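Local coordinates for inositol 2-dehydrogenase/D-chiro-inositol 3-dehydrogenase (PDB 4MIY), which catalyses the NAD-dependent oxidation of myo-inositol to 2-keto-myo-inositol and of D-chiro-inositol to 1-keto-D-chiro-inositol, at the interface of chains A and B and the interface of chains A and C. Coordinates in Å, arbitrary orientation; residue numbers count along the deposited sequence, not the author numbering. Chains: chain A/B/C, Inositol 2-dehydrogenase/D-chiro-inositol 3-dehydrogenase.

Contact 1: the interface of chains A and B. Residues chain A 135-136, 139, 249-250; chain B 257-258, 260.
The pyrrolidine ring of B:Pro258 rests one face on helix 131-141 of chain A, where the backbone and CB of A:Leu136 lie beneath it, with A:Leu136 CA 3.9 Å from B:Pro258 CG. Its rim meets other groups of chain A: the carbonyl of A:Ala135 near CD, A:Lys139 beyond CG, A:Leu249 beside CB and CG, and the main chain of A:Gln250 near CA. The ring's other face is turned away from the helix, toward the side on which B:Leu260 of its own chain lies. In this enzyme of the Gfo/Idh/MocA family, the patch combines a helix-packing proline with an antiparallel beta bridge between A:Leu249, in strand 248-250, and B:Leu260, in strand 259-262. Proline suits the position just before the bridging strand, since it is rigid, compact and able to offer carbon on several sides at once.

A:Lys139 contributes the root of its side chain, CB coming to 3.8 Å from B:Pro258 CG. The two side chains meet at about a right angle, and a bend at chi2 (65°) carries the rest of the lysine past the ring, so that its aliphatic base, CB and CG, makes the contact with the ring.

One methyl of A:Leu249 serves two partners. CD2 touches B:Leu260 CD1 at 3.7 Å and B:Pro258 CG at 3.9 Å, so this branch fills the angle between leucine and proline. Its CG stands opposite the carbonyl carbon (chi1 -71°), which directs the fork toward chain B; a branched apolar residue is well matched to such a two-sided contact. A:Gln250 joins through its backbone: its O sits 3.4 Å from B:Pro258 CA, while its amide end extends away from the proline. The small A:Ala135 lets the B:Gly257-B:Pro258 segment come near the helix, its CB being 4.2 Å from B:Gly257 CA.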
loop_
_atom_site.group_PDB
_atom_site.type_symbol
_atom_site.label_atom_id
_atom_site.label_comp_id
_atom_site.label_asym_id
_atom_site.label_seq_id
_atom_site.Cartn_x
_atom_site.Cartn_y
_atom_site.Cartn_z
ATOM N N ALA A 135 14.391 -11.659 -4.550
ATOM C CA ALA A 135 14.759 -10.275 -4.314
ATOM C C ALA A 135 14.841 -9.950 -2.835
ATOM O O ALA A 135 15.665 -9.198 -2.427
ATOM C CB ALA A 135 13.814 -9.337 -5.013
ATOM N N LEU A 136 13.988 -10.552 -2.051
ATOM C CA LEU A 136 14.077 -10.373 -0.629
ATOM C C LEU A 136 15.370 -10.978 -0.060
ATOM O O LEU A 136 16.018 -10.367 0.717
ATOM C CB LEU A 136 12.819 -10.910 0.061
ATOM C CG LEU A 136 12.668 -10.664 1.559
ATOM C CD1 LEU A 136 11.250 -10.647 1.924
ATOM C CD2 LEU A 136 13.379 -11.691 2.397
ATOM N N LYS A 139 18.279 -8.700 -0.881
ATOM C CA LYS A 139 18.299 -7.558 -0.012
ATOM C C LYS A 139 18.772 -7.897 1.395
ATOM O O LYS A 139 19.512 -7.171 1.961
ATOM C CB LYS A 139 16.922 -6.894 0.019
ATOM C CG LYS A 139 16.853 -5.494 0.553
ATOM C CD LYS A 139 17.585 -4.531 -0.299
ATOM C CE LYS A 139 17.266 -3.133 0.053
ATOM N NZ LYS A 139 18.256 -2.216 -0.525
ATOM N N LEU A 249 12.253 -6.827 6.515
ATOM C CA LEU A 249 11.959 -7.013 5.106
ATOM C C LEU A 249 10.765 -7.895 4.922
ATOM O O LEU A 249 10.644 -8.869 5.568
ATOM C CB LEU A 249 13.148 -7.652 4.369
ATOM C CG LEU A 249 14.381 -6.782 4.162
ATOM C CD1 LEU A 249 15.680 -7.588 3.958
ATOM C CD2 LEU A 249 14.164 -5.836 3.031
ATOM N N GLN A 250 9.878 -7.531 4.015
ATOM C CA GLN A 250 8.775 -8.411 3.696
ATOM C C GLN A 250 8.425 -8.427 2.215
ATOM O O GLN A 250 8.722 -7.521 1.497
ATOM C CB GLN A 250 7.551 -8.138 4.569
ATOM C CG GLN A 250 6.777 -6.935 4.254
ATOM C CD GLN A 250 5.565 -6.745 5.204
ATOM O OE1 GLN A 250 5.716 -6.683 6.391
ATOM N NE2 GLN A 250 4.398 -6.698 4.646
ATOM N N GLY B 257 10.398 -6.078 -5.624
ATOM C CA GLY B 257 11.363 -5.991 -4.551
ATOM C C GLY B 257 10.680 -5.950 -3.224
ATOM O O GLY B 257 9.490 -5.728 -3.158
ATOM N N PRO B 258 11.461 -6.159 -2.170
ATOM C CA PRO B 258 10.843 -6.205 -0.860
ATOM C C PRO B 258 10.484 -4.848 -0.301
ATOM O O PRO B 258 11.012 -3.864 -0.686
ATOM C CB PRO B 258 11.921 -6.855 0.009
ATOM C CG PRO B 258 13.173 -6.541 -0.635
ATOM C CD PRO B 258 12.886 -6.498 -2.113
ATOM N N LEU B 260 11.048 -2.631 2.708
ATOM C CA LEU B 260 12.059 -2.399 3.713
ATOM C C LEU B 260 11.585 -1.434 4.776
ATOM O O LEU B 260 11.201 -0.366 4.465
ATOM C CB LEU B 260 13.331 -1.845 3.060
ATOM C CG LEU B 260 14.448 -1.431 4.014
ATOM C CD1 LEU B 260 15.022 -2.622 4.660
ATOM C CD2 LEU B 260 15.534 -0.717 3.321
#

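Contact 2: the interface of chains A and C. Residues chain A 198-199, 211; chain C 148-149, 220-222, 245.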
loop_
_atom_site.group_PDB
_atom_site.type_symbol
_atom_site.label_atom_id
_atom_site.label_comp_id
_atom_site.label_asym_id
_atom_site.label_seq_id
_atom_site.Cartn_x
_atom_site.Cartn_y
_atom_site.Cartn_z
ATOM N N ARG A 198 -7.037 -24.069 17.327
ATOM C CA ARG A 198 -8.332 -24.640 17.160
ATOM C C ARG A 198 -8.605 -25.007 15.717
ATOM O O ARG A 198 -8.192 -24.346 14.787
ATOM C CB ARG A 198 -9.406 -23.699 17.636
ATOM C CG ARG A 198 -9.469 -22.447 16.881
ATOM C CD ARG A 198 -10.471 -21.431 17.436
ATOM N NE ARG A 198 -11.868 -21.786 17.376
ATOM C CZ ARG A 198 -12.845 -20.951 17.672
ATOM N NH1 ARG A 198 -12.598 -19.703 18.012
ATOM N NH2 ARG A 198 -14.068 -21.337 17.632
ATOM N N GLN A 199 -9.354 -26.081 15.570
ATOM C CA GLN A 199 -9.665 -26.632 14.291
ATOM C C GLN A 199 -10.685 -25.799 13.554
ATOM O O GLN A 199 -11.685 -25.418 14.074
ATOM C CB GLN A 199 -10.189 -28.043 14.480
ATOM C CG GLN A 199 -10.623 -28.723 13.223
ATOM C CD GLN A 199 -9.486 -29.306 12.414
ATOM O OE1 GLN A 199 -8.358 -28.929 12.561
ATOM N NE2 GLN A 199 -9.811 -30.247 11.561
ATOM N N PRO A 211 -5.839 -24.848 11.026
ATOM C CA PRO A 211 -4.481 -24.589 10.582
ATOM C C PRO A 211 -3.421 -25.315 11.357
ATOM O O PRO A 211 -3.741 -25.978 12.283
ATOM C CB PRO A 211 -4.357 -23.070 10.759
ATOM C CG PRO A 211 -5.260 -22.737 11.722
ATOM C CD PRO A 211 -6.438 -23.656 11.582
ATOM N N PRO C 148 -12.062 -16.769 14.814
ATOM C CA PRO C 148 -10.645 -16.517 14.901
ATOM C C PRO C 148 -9.843 -17.734 15.319
ATOM O O PRO C 148 -10.036 -18.289 16.349
ATOM C CB PRO C 148 -10.564 -15.425 15.946
ATOM C CG PRO C 148 -11.723 -15.596 16.722
ATOM C CD PRO C 148 -12.782 -16.098 15.882
ATOM N N LEU C 149 -8.901 -18.087 14.475
ATOM C CA LEU C 149 -8.066 -19.250 14.681
ATOM C C LEU C 149 -6.681 -18.911 15.244
ATOM O O LEU C 149 -6.225 -19.539 16.147
ATOM C CB LEU C 149 -7.933 -20.023 13.370
ATOM C CG LEU C 149 -9.239 -20.390 12.694
ATOM C CD1 LEU C 149 -8.979 -20.902 11.293
ATOM C CD2 LEU C 149 -10.003 -21.390 13.520
ATOM N N LYS C 220 -11.181 -21.113 23.732
ATOM C CA LYS C 220 -11.722 -21.591 22.467
ATOM C C LYS C 220 -10.645 -22.148 21.541
ATOM O O LYS C 220 -10.946 -22.696 20.527
ATOM C CB LYS C 220 -12.500 -20.484 21.802
ATOM C CG LYS C 220 -13.755 -20.100 22.538
ATOM C CD LYS C 220 -14.636 -19.222 21.742
ATOM C CE LYS C 220 -15.922 -18.995 22.448
ATOM N NZ LYS C 220 -16.767 -18.055 21.729
ATOM N N GLY C 221 -9.393 -21.984 21.899
ATOM C CA GLY C 221 -8.338 -22.591 21.131
ATOM C C GLY C 221 -7.594 -21.698 20.162
ATOM O O GLY C 221 -6.739 -22.168 19.447
ATOM N N THR C 222 -7.905 -20.417 20.173
ATOM C CA THR C 222 -7.186 -19.448 19.360
ATOM C C THR C 222 -5.756 -19.313 19.887
ATOM O O THR C 222 -5.547 -19.236 21.072
ATOM C CB THR C 222 -7.913 -18.087 19.402
ATOM O OG1 THR C 222 -9.247 -18.258 18.943
ATOM C CG2 THR C 222 -7.237 -17.059 18.561
ATOM N N GLU C 245 -11.425 -18.465 9.833
ATOM C CA GLU C 245 -11.796 -19.622 9.094
ATOM C C GLU C 245 -11.988 -19.317 7.610
ATOM O O GLU C 245 -11.699 -20.130 6.784
ATOM C CB GLU C 245 -13.091 -20.183 9.678
ATOM C CG GLU C 245 -12.927 -20.822 11.003
ATOM C CD GLU C 245 -14.215 -21.287 11.634
ATOM O OE1 GLU C 245 -15.197 -20.574 11.547
ATOM O OE2 GLU C 245 -14.160 -22.340 12.261
#
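The backbone N-H of A:Arg198 donates to the carbonyl O of C:Gly221 (N to O 2.9 Å), approaching 46° out of the carbonyl plane, while C:Gly221 itself has a positive phi (101°), a conformation that glycine adopts easily. From this tie the arginine side chain runs across the turn 220-222 of chain C. Its CG is tucked between its own backbone N and carbonyl carbon, a placement (chi1 63°) that lays the aliphatic stem over chain C. There A:Arg198 CG packs against C:Leu149 CD2 at 3.6 Å, the two side chains meeting nearly at right angles. The other methyl of C:Leu149 is used as well: CD1 lies 3.8 Å from A:Pro211 CD, so the forked leucine touches both the arginine stem and the proline ring.

Farther out, the guanidinium has C:Lys220 CB over one face, toward the rim, and C:Thr222 OG1 at its edge and in its plane. A weak hydrogen bond links A:Arg198 NH1 to C:Pro148 O (3.4 Å). That same carbonyl oxygen accepts a firmer bond from C:Thr222 OG1 at 2.7 Å, so the threonine, besides meeting the guanidinium edge, helps to fix the acceptor. The carboxylate of C:Glu245 is not in contact, with OE2 5.5 Å from A:Arg198 NH2, and any charge effect is likely to be weak and offset by the amino group of C:Lys220, whose NZ is 5.8 Å from A:Arg198 NH1. Arginine fits here by pairing a long apolar stem with a flat, polar end. A leucine in its place would probably keep some packing on C:Leu149 but lose the weak bond to C:Pro148 O and the guanidinium face that lies against C:Lys220 CB.

In the fold, A:Arg198 and A:Pro211 belong to the loop joining strands 189-195 and 212-218, which meets the start of strand 148-156 and the tight turn between strands 212-218 and 223-229 of chain C.

Contact 1 and contact 2 lie about 30 Å apart, measured between the centres of their C-alpha atoms, and share no residue. In these patches chain A offers helix 131-141 and strand 248-250 to chain B, and the loop between strands 189-195 and 212-218 to chain C, so it can hold both neighbours at once. Each interface is two-fold symmetric, and in the twin patches chain A presents the partner elements instead. Two distinct two-fold pairings are consistent with the four copies of the deposited assembly, which may be a dimer of dimers and may or may not be the working form in the cell.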